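Local coordinates for protein erythromycin C-12 hydroxylase (Saccharopolyspora erythraea, PDB 2JJN) that hydroxylates erythromycin D at C-12 to give erythromycin C, acting as a heme-dependent cytochrome P450 monooxygenase in antibiotic biosynthesis, at residues Thr28-Leu31 and Asp32-Gly35; Val53-His56 and Ala57-Gln60. The protein carries 2 engineered substitutions. All coordinates share one frame; numbering follows the deposited sequence.

Contact 1: residues Thr28-Leu31 and Asp32-Gly35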
loop_
_atom_site.group_PDB
_atom_site.type_symbol
_atom_site.label_atom_id
_atom_site.label_comp_id
_atom_site.label_asym_id
_atom_site.label_seq_id
_atom_site.Cartn_x
_atom_site.Cartn_y
_atom_site.Cartn_z
ATOM N N THR A 28 0.559 -12.548 -15.114
ATOM C CA THR A 28 1.481 -12.837 -16.205
ATOM C C THR A 28 1.130 -12.032 -17.462
ATOM O O THR A 28 2.044 -11.459 -18.117
ATOM C CB THR A 28 1.476 -14.335 -16.528
ATOM O OG1 THR A 28 1.933 -14.998 -15.340
ATOM C CG2 THR A 28 2.447 -14.654 -17.738
ATOM N N ALA A 29 -0.170 -11.979 -17.777
ATOM C CA ALA A 29 -0.623 -11.238 -18.963
ATOM C C ALA A 29 -0.348 -9.750 -18.791
ATOM O O ALA A 29 0.050 -9.075 -19.753
ATOM C CB ALA A 29 -2.118 -11.477 -19.230
ATOM N N LEU A 30 -0.557 -9.247 -17.579
ATOM C CA LEU A 30 -0.308 -7.832 -17.296
ATOM C C LEU A 30 1.174 -7.545 -17.454
ATOM O O LEU A 30 1.522 -6.582 -18.101
ATOM C CB LEU A 30 -0.778 -7.483 -15.886
ATOM C CG LEU A 30 -0.476 -6.033 -15.467
ATOM C CD1 LEU A 30 -1.165 -5.076 -16.437
ATOM C CD2 LEU A 30 -0.992 -5.819 -14.036
ATOM N N LEU A 31 2.039 -8.357 -16.841
ATOM C CA LEU A 31 3.476 -8.124 -16.951
ATOM C C LEU A 31 3.957 -8.152 -18.385
ATOM O O LEU A 31 4.776 -7.322 -18.790
ATOM C CB LEU A 31 4.252 -9.142 -16.085
ATOM C CG LEU A 31 4.021 -8.929 -14.587
ATOM C CD1 LEU A 31 4.575 -10.103 -13.826
ATOM C CD2 LEU A 31 4.623 -7.620 -14.072
ATOM N N ASP A 32 3.447 -9.108 -19.169
ATOM C CA ASP A 32 3.898 -9.244 -20.560
ATOM C C ASP A 32 3.506 -7.968 -21.325
ATOM O O ASP A 32 4.302 -7.418 -22.099
ATOM C CB ASP A 32 3.236 -10.488 -21.174
ATOM C CG ASP A 32 3.920 -11.791 -20.735
ATOM O OD1 ASP A 32 5.027 -11.731 -20.150
ATOM O OD2 ASP A 32 3.352 -12.871 -21.017
ATOM N N TRP A 33 2.286 -7.490 -21.087
ATOM C CA TRP A 33 1.806 -6.269 -21.735
ATOM C C TRP A 33 2.637 -5.057 -21.344
ATOM O O TRP A 33 3.021 -4.247 -22.196
ATOM C CB TRP A 33 0.329 -6.071 -21.438
ATOM C CG TRP A 33 -0.319 -4.899 -22.114
ATOM C CD1 TRP A 33 -0.865 -4.882 -23.381
ATOM C CD2 TRP A 33 -0.547 -3.608 -21.550
ATOM N NE1 TRP A 33 -1.419 -3.648 -23.633
ATOM C CE2 TRP A 33 -1.220 -2.838 -22.544
ATOM C CE3 TRP A 33 -0.241 -3.009 -20.322
ATOM C CZ2 TRP A 33 -1.599 -1.500 -22.336
ATOM C CZ3 TRP A 33 -0.609 -1.634 -20.121
ATOM C CH2 TRP A 33 -1.309 -0.926 -21.125
ATOM N N LEU A 34 2.873 -4.897 -20.051
ATOM C CA LEU A 34 3.713 -3.782 -19.614
ATOM C C LEU A 34 5.075 -3.825 -20.283
ATOM O O LEU A 34 5.598 -2.763 -20.659
ATOM C CB LEU A 34 3.899 -3.862 -18.101
ATOM C CG LEU A 34 2.615 -3.601 -17.299
ATOM C CD1 LEU A 34 2.852 -3.890 -15.787
ATOM C CD2 LEU A 34 2.093 -2.164 -17.484
ATOM N N GLY A 35 5.662 -5.034 -20.414
ATOM C CA GLY A 35 6.928 -5.205 -21.138
ATOM C C GLY A 35 6.838 -4.676 -22.561
ATOM O O GLY A 35 7.698 -3.911 -23.032
#

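Contact 2: residues Val53-His56 and Ala57-Gln60. With SO4 (sulfate ion), chain E; SO4 (sulfate ion), chain G.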
loop_
_atom_site.group_PDB
_atom_site.type_symbol
_atom_site.label_atom_id
_atom_site.label_comp_id
_atom_site.label_asym_id
_atom_site.label_seq_id
_atom_site.Cartn_x
_atom_site.Cartn_y
_atom_site.Cartn_z
ATOM N N VAL A 53 2.353 5.824 -17.776
ATOM C CA VAL A 53 3.797 5.972 -17.941
ATOM C C VAL A 53 4.443 4.674 -17.446
ATOM O O VAL A 53 4.200 4.248 -16.309
ATOM C CB VAL A 53 4.280 7.185 -17.150
ATOM C CG1 VAL A 53 5.800 7.246 -17.176
ATOM C CG2 VAL A 53 3.681 8.439 -17.830
ATOM N N PHE A 54 5.248 4.039 -18.315
ATOM C CA PHE A 54 5.720 2.669 -18.056
ATOM C C PHE A 54 7.200 2.476 -17.714
ATOM O O PHE A 54 7.563 1.495 -17.069
ATOM C CB PHE A 54 5.388 1.752 -19.253
ATOM C CG PHE A 54 3.903 1.685 -19.538
ATOM C CD1 PHE A 54 3.376 2.263 -20.686
ATOM C CD2 PHE A 54 3.051 1.155 -18.601
ATOM C CE1 PHE A 54 2.007 2.198 -20.949
ATOM C CE2 PHE A 54 1.652 1.085 -18.839
ATOM C CZ PHE A 54 1.131 1.626 -20.034
ATOM N N ARG A 55 8.055 3.373 -18.160
ATOM C CA ARG A 55 9.493 3.152 -17.937
ATOM C C ARG A 55 9.963 3.728 -16.613
ATOM O O ARG A 55 9.470 4.773 -16.182
ATOM C CB ARG A 55 10.292 3.813 -19.067
ATOM C CG ARG A 55 10.162 3.065 -20.381
ATOM C CD ARG A 55 11.002 3.736 -21.453
ATOM N NE ARG A 55 10.813 3.078 -22.733
ATOM C CZ ARG A 55 11.083 3.681 -23.885
ATOM N NH1 ARG A 55 11.535 4.954 -23.874
ATOM N NH2 ARG A 55 10.909 3.019 -25.041
ATOM N N HIS A 56 10.958 3.077 -16.001
ATOM C CA HIS A 56 11.390 3.473 -14.678
ATOM C C HIS A 56 11.803 4.953 -14.613
ATOM O O HIS A 56 11.373 5.708 -13.734
ATOM C CB HIS A 56 12.584 2.595 -14.286
ATOM C CG HIS A 56 13.104 2.863 -12.913
ATOM N ND1 HIS A 56 14.121 3.773 -12.679
ATOM C CD2 HIS A 56 12.813 2.295 -11.716
ATOM C CE1 HIS A 56 14.403 3.781 -11.386
ATOM N NE2 HIS A 56 13.631 2.905 -10.778
ATOM N N ALA A 57 12.652 5.400 -15.547
ATOM C CA ALA A 57 13.101 6.769 -15.458
ATOM C C ALA A 57 11.945 7.757 -15.582
ATOM O O ALA A 57 11.975 8.822 -14.986
ATOM C CB ALA A 57 14.132 7.051 -16.554
ATOM N N ASP A 58 10.975 7.428 -16.432
ATOM C CA ASP A 58 9.838 8.341 -16.671
ATOM C C ASP A 58 8.876 8.347 -15.481
ATOM O O ASP A 58 8.323 9.409 -15.144
ATOM C CB ASP A 58 9.101 7.916 -17.940
ATOM C CG ASP A 58 9.984 8.067 -19.212
ATOM O OD1 ASP A 58 10.903 8.947 -19.158
ATOM O OD2 ASP A 58 9.791 7.262 -20.154
ATOM N N VAL A 59 8.686 7.185 -14.854
ATOM C CA VAL A 59 7.884 7.148 -13.604
ATOM C C VAL A 59 8.542 8.039 -12.552
ATOM O O VAL A 59 7.874 8.843 -11.885
ATOM C CB VAL A 59 7.775 5.713 -13.112
ATOM C CG1 VAL A 59 7.323 5.666 -11.609
ATOM C CG2 VAL A 59 6.835 4.895 -14.035
ATOM N N GLN A 60 9.874 7.980 -12.427
ATOM C CA GLN A 60 10.540 8.874 -11.465
ATOM C C GLN A 60 10.389 10.355 -11.833
ATOM O O GLN A 60 10.195 11.200 -10.963
ATOM C CB GLN A 60 12.014 8.498 -11.385
ATOM C CG GLN A 60 12.245 7.185 -10.681
ATOM C CD GLN A 60 13.743 6.934 -10.448
ATOM O OE1 GLN A 60 14.139 6.523 -9.366
ATOM N NE2 GLN A 60 14.550 7.119 -11.475
HETATM S S SO4 E . 11.881 5.761 -27.648
HETATM O O1 SO4 E . 11.631 4.337 -27.406
HETATM O O2 SO4 E . 10.893 6.261 -28.601
HETATM O O3 SO4 E . 13.232 5.944 -28.176
HETATM O O4 SO4 E . 11.703 6.549 -26.426
HETATM S S SO4 G . 14.309 1.603 -7.210
HETATM O O1 SO4 G . 13.198 0.828 -6.583
HETATM O O2 SO4 G . 13.802 2.601 -8.151
HETATM O O3 SO4 G . 15.296 0.795 -7.932
HETATM O O4 SO4 G . 15.019 2.415 -6.232
HETATM O O HOH W 1 7.624 5.640 -19.815
HETATM O O HOH W 2 11.886 7.006 -21.833
#

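Contact 1: residues Thr28-Leu31 and Asp32-Gly35
L30 and L34 meet one turn apart on helix 27-40, an alpha helix near the N terminus of this cytochrome P450. Four successive i to i+4 backbone hydrogen bonds establish the helical geometry, with D32, W33, L34 and G35 donating to T28, A29, L30 and L31 in turn. The straightest runs from L34 N to L30 O, 2.9 Å with an angle of 172° at the hydrogen.

Among apolar contacts, L30 CG lies 4.0 Å from L34 CD1, and the two side chains are inclined to one another. L30 swings CG opposite its own nitrogen (chi1 176°), directing that branch toward L34; its CD1 lies 4.1 Å from L34 CG. Both leucines are buried, and both rest on L317 of helix 316-320, as does L31. The W33 indole meets the W44 ring edge-to-face, while L30 CD1 approaches the indole obliquely, 4.5 Å from W33 CE3.

The polar side chains lie on an exposed flank. T28 and D32 run side by side in the same direction, touching through a methyl and a carboxylate oxygen: T28 CG2 is 3.8 Å from D32 OD2.

Contact 2: residues Val53-His56 and Ala57-Gln60
H56 and Q60 meet across the first turn of helix 56-64, at the junction leading from strand 51-53 of the P450 mixed sheet into that helix, where R55 occupies the N-cap position. The Q60 chain passes across the imidazole at a slant: CG sits over one face, and the amide, inclined 51° to the ring, brings Q60 NE2 to 3.3 Å from H56 CE1. A chi1 of -178° turns the H56 ring to the carbonyl side of CA. At the imidazole edge H56 NE2 donates to O2 of a sulfate at 2.7 Å and 171°. A second sulfate takes two guanidinium N-H groups, from R55 NH1 and NH2; both ions are probably from the crystallisation liquor.

R55 and D58 run side by side, but their charged ends stay apart, R55 NH1 lying 4.7 Å from D58 OD2. Two waters bridge them: one accepts from R55 N, the other from R55 NH1, and both donate to D58 OD2. The V53 and D58 side chains cross at about a right angle, V53 CG1 meeting D58 CB at 3.5 Å, and V59 CG2 comes within 3.4 Å of R55 O. That carbonyl accepts from V59 N at 2.9 Å, closing the first helical turn.

In the second shell, R55 NE donates to R38 O of helix 27-40, and H56 N donates to D322 OD1.

Overall arrangement
From the N terminus the chain first forms contact 1 within helix 27-40, then runs through strands 43-45 and 51-53 before contact 2 opens the helix 56-64. Contact 1 spans about two turns and contact 2 forms a first turn, so neither closes a long loop; they follow in series, neither nested nor crossed, with centres about 16 Å apart. F54 joins them directly: F54 CE2 lies 3.5 Å from L34 CD2, and F54 CZ lies 3.7 Å from W33 CH2. Helix 316-320 is a shared neighbour, touched by L30, L31 and L34 from contact 1 and by H56 and V59 from contact 2. In contact 2, V53 bonds through its backbone to N313 and W315 of strand 311-315, and the V59 side chain is about 9 Å from the heme.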